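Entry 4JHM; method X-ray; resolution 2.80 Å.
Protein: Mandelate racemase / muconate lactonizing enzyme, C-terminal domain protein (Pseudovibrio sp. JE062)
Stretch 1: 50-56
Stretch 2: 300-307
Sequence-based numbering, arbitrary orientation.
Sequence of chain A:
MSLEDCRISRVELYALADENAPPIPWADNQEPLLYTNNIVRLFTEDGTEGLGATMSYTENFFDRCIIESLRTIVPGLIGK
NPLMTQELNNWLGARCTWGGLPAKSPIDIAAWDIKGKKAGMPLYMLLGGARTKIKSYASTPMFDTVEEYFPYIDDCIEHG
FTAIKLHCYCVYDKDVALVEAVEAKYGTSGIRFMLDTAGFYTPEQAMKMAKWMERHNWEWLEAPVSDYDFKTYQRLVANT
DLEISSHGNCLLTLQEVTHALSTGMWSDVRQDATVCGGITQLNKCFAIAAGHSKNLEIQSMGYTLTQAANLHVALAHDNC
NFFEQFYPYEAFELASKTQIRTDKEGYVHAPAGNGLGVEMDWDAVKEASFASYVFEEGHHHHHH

Stretch 1 (50-56) GLGATMS
Stretch 2 (300-307) SMGYTLTQ

A strand can use its alternating side chains to pack against a loop and the start of a helix, as the two stretches here illustrate without one hydrogen bond between them. Residues 50-56 are extended (phi -100 to -163°, psi 135 to 164°), so Leu-51, Ala-53 and Met-55 point their CA-CB bonds toward the other stretch while Thr-54 and Ser-56 point away. In the second stretch, a loop through Gly-302 leads to Tyr-303, the N-cap, and a helix from Thr-304 with phi near -60° and psi near -45°; Gln-307 N donates to Tyr-303 O at 2.8 Å. The register sets Ala-53 CA 6.0 Å from Leu-305 CA and Met-55 CA 6.7 Å from Gly-302 CA, so the second stretch falls in number as the strand rises.

At Ala-53 the approach is close, with Ala-53 CB 3.6 Å from Leu-305 CB. Leu-305 (chi1 -94°, off-well; chi2 t) extends CD2 to 4.0 Å from CB of Leu-51 (m, t). In selenomethionine Met-55, t, t chi1 and chi2 extend the chain and bring Met-55 SE to 3.5 Å from Gly-302 CA, while chi3 (p) sets only the position of CE. Gly-302 adopts phi 155°, psi -158°, where a CB would jam against the preceding carbonyl and clash with Thr-306 CG2; Gln-307 NE2 donates to Gly-302 O at 2.7 Å. Tyr-303 (m, chi2 -87°) offers its ring edge, Tyr-303 CE2 lying 3.8 Å from Met-55 CG.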

ATOM      1  N   GLY A  50      29.373  12.821  39.079  1.00 89.32           N
ATOM      2  CA  GLY A  50      28.186  12.263  38.430  1.00 84.01           C
ATOM      3  C   GLY A  50      28.180  10.750  38.450  1.00 81.65           C
ATOM      4  O   GLY A  50      29.218  10.117  38.268  1.00 78.10           O
ATOM      5  N   LEU A  51      27.004  10.170  38.674  1.00 84.68           N
ATOM      6  CA  LEU A  51      26.862   8.721  38.737  1.00 84.66           C
ATOM      7  C   LEU A  51      25.959   8.194  37.629  1.00 84.93           C
ATOM      8  O   LEU A  51      24.888   8.743  37.364  1.00 83.40           O
ATOM      9  CB  LEU A  51      26.278   8.290  40.081  1.00 86.06           C
ATOM     10  CG  LEU A  51      26.757   9.030  41.327  1.00 89.22           C
ATOM     11  CD1 LEU A  51      26.101   8.415  42.553  1.00 88.35           C
ATOM     12  CD2 LEU A  51      28.273   8.996  41.435  1.00 90.45           C
ATOM     13  N   GLY A  52      26.408   7.115  36.995  1.00 86.11           N
ATOM     14  CA  GLY A  52      25.610   6.388  36.017  1.00 82.26           C
ATOM     15  C   GLY A  52      25.894   4.913  36.184  1.00 78.70           C
ATOM     16  O   GLY A  52      26.883   4.545  36.813  1.00 78.89           O
ATOM     17  N   ALA A  53      25.035   4.066  35.628  1.00 76.29           N
ATOM     18  CA  ALA A  53      25.167   2.629  35.820  1.00 73.90           C
ATOM     19  C   ALA A  53      24.379   1.840  34.790  1.00 74.24           C
ATOM     20  O   ALA A  53      23.296   2.251  34.377  1.00 84.75           O
ATOM     21  CB  ALA A  53      24.699   2.249  37.214  1.00 74.98           C
ATOM     22  N   THR A  54      24.927   0.703  34.382  1.00 68.86           N
ATOM     23  CA  THR A  54      24.185  -0.245  33.569  1.00 69.82           C
ATOM     24  C   THR A  54      24.418  -1.664  34.080  1.00 72.82           C
ATOM     25  O   THR A  54      25.490  -1.999  34.587  1.00 67.40           O
ATOM     26  CB  THR A  54      24.555  -0.163  32.076  1.00 69.27           C
ATOM     27  OG1 THR A  54      23.575  -0.869  31.306  1.00 62.32           O
ATOM     28  CG2 THR A  54      25.932  -0.767  31.822  1.00 71.12           C
HETATM   29  N   MSE A  55      23.396  -2.493  33.923  1.00 74.82           N
HETATM   30  CA  MSE A  55      23.371  -3.813  34.513  1.00 75.54           C
HETATM   31  C   MSE A  55      23.738  -4.851  33.501  1.00 78.87           C
HETATM   32  O   MSE A  55      23.355  -4.748  32.337  1.00 85.44           O
HETATM   33  CB  MSE A  55      21.936  -4.008  34.961  1.00 79.14           C
HETATM   34  CG  MSE A  55      21.803  -5.148  35.949  1.00 90.54           C
HETATM   35 SE   MSE A  55      19.891  -5.421  36.314  1.00106.56          SE
HETATM   36  CE  MSE A  55      19.305  -6.152  34.579  1.00 88.39           C
ATOM     37  N   SER A  56      24.494  -5.856  33.932  1.00 78.06           N
ATOM     38  CA  SER A  56      24.785  -7.019  33.098  1.00 72.78           C
ATOM     39  C   SER A  56      24.194  -8.261  33.753  1.00 72.45           C
ATOM     40  O   SER A  56      24.052  -8.319  34.973  1.00 76.02           O
ATOM     41  CB  SER A  56      26.294  -7.210  32.936  1.00 73.95           C
ATOM     42  OG  SER A  56      26.944  -5.991  32.637  1.00 78.91           O
ATOM     43  N   SER A 300      12.657  -0.382  33.993  1.00 65.71           N
ATOM     44  CA  SER A 300      13.437   0.146  35.106  1.00 65.40           C
ATOM     45  C   SER A 300      13.874  -0.956  36.058  1.00 65.02           C
ATOM     46  O   SER A 300      14.269  -0.679  37.179  1.00 62.01           O
ATOM     47  CB  SER A 300      12.628   1.190  35.873  1.00 67.44           C
ATOM     48  OG  SER A 300      11.630   0.579  36.676  1.00 67.47           O
HETATM   49  N   MSE A 301      13.802  -2.205  35.610  1.00 69.79           N
HETATM   50  CA  MSE A 301      14.258  -3.332  36.419  1.00 74.11           C
HETATM   51  C   MSE A 301      15.756  -3.311  36.519  1.00 69.48           C
HETATM   52  O   MSE A 301      16.453  -3.347  35.511  1.00 65.88           O
HETATM   53  CB  MSE A 301      13.798  -4.637  35.782  1.00 82.41           C
HETATM   54  CG  MSE A 301      14.878  -5.710  35.829  1.00 89.02           C
HETATM   55 SE   MSE A 301      14.159  -7.307  36.718  1.00108.32          SE
HETATM   56  CE  MSE A 301      14.003  -8.487  35.142  1.00 92.54           C
ATOM     57  N   GLY A 302      16.266  -3.249  37.744  1.00 73.01           N
ATOM     58  CA  GLY A 302      17.707  -3.231  37.972  1.00 72.18           C
ATOM     59  C   GLY A 302      18.085  -2.579  39.288  1.00 71.30           C
ATOM     60  O   GLY A 302      17.270  -2.499  40.204  1.00 75.61           O
ATOM     61  N   TYR A 303      19.323  -2.108  39.377  1.00 69.96           N
ATOM     62  CA  TYR A 303      19.828  -1.492  40.597  1.00 70.62           C
ATOM     63  C   TYR A 303      19.355  -0.057  40.693  1.00 71.55           C
ATOM     64  O   TYR A 303      19.003   0.543  39.682  1.00 77.81           O
ATOM     65  CB  TYR A 303      21.349  -1.541  40.618  1.00 74.20           C
ATOM     66  CG  TYR A 303      21.890  -2.944  40.704  1.00 72.58           C
ATOM     67  CD1 TYR A 303      22.077  -3.560  41.934  1.00 75.95           C
ATOM     68  CD2 TYR A 303      22.204  -3.657  39.558  1.00 72.07           C
ATOM     69  CE1 TYR A 303      22.569  -4.849  42.021  1.00 75.66           C
ATOM     70  CE2 TYR A 303      22.695  -4.945  39.634  1.00 74.41           C
ATOM     71  CZ  TYR A 303      22.878  -5.535  40.868  1.00 72.08           C
ATOM     72  OH  TYR A 303      23.367  -6.813  40.940  1.00 71.72           O
ATOM     73  N   THR A 304      19.360   0.495  41.904  1.00 72.26           N
ATOM     74  CA  THR A 304      18.715   1.785  42.160  1.00 78.76           C
ATOM     75  C   THR A 304      19.104   2.869  41.154  1.00 79.65           C
ATOM     76  O   THR A 304      18.262   3.682  40.758  1.00 78.39           O
ATOM     77  CB  THR A 304      18.975   2.285  43.592  1.00 82.13           C
ATOM     78  OG1 THR A 304      20.233   1.785  44.051  1.00 85.57           O
ATOM     79  CG2 THR A 304      17.873   1.806  44.533  1.00 83.08           C
ATOM     80  N   LEU A 305      20.366   2.880  40.734  1.00 77.16           N
ATOM     81  CA  LEU A 305      20.807   3.819  39.706  1.00 74.64           C
ATOM     82  C   LEU A 305      20.062   3.588  38.396  1.00 72.10           C
ATOM     83  O   LEU A 305      19.576   4.535  37.772  1.00 70.93           O
ATOM     84  CB  LEU A 305      22.315   3.711  39.479  1.00 72.78           C
ATOM     85  CG  LEU A 305      23.144   4.695  40.297  1.00 72.96           C
ATOM     86  CD1 LEU A 305      24.623   4.361  40.198  1.00 73.06           C
ATOM     87  CD2 LEU A 305      22.877   6.116  39.825  1.00 75.72           C
ATOM     88  N   THR A 306      19.980   2.331  37.974  1.00 70.01           N
ATOM     89  CA  THR A 306      19.184   1.981  36.805  1.00 68.43           C
ATOM     90  C   THR A 306      17.727   2.373  37.040  1.00 66.59           C
ATOM     91  O   THR A 306      17.060   2.887  36.148  1.00 67.01           O
ATOM     92  CB  THR A 306      19.248   0.474  36.499  1.00 67.99           C
ATOM     93  OG1 THR A 306      20.513   0.151  35.907  1.00 68.74           O
ATOM     94  CG2 THR A 306      18.132   0.081  35.549  1.00 68.13           C
ATOM     95  N   GLN A 307      17.242   2.128  38.253  1.00 65.02           N
ATOM     96  CA  GLN A 307      15.866   2.445  38.599  1.00 65.42           C
ATOM     97  C   GLN A 307      15.612   3.942  38.497  1.00 65.05           C
ATOM     98  O   GLN A 307      14.628   4.367  37.907  1.00 63.11           O
ATOM     99  CB  GLN A 307      15.547   1.966  40.017  1.00 69.33           C
ATOM    100  CG  GLN A 307      15.627   0.460  40.202  1.00 67.85           C
ATOM    101  CD  GLN A 307      15.368   0.032  41.634  1.00 69.82           C
ATOM    102  OE1 GLN A 307      14.504   0.588  42.311  1.00 77.50           O
ATOM    103  NE2 GLN A 307      16.112  -0.964  42.100  1.00 66.15           N
TER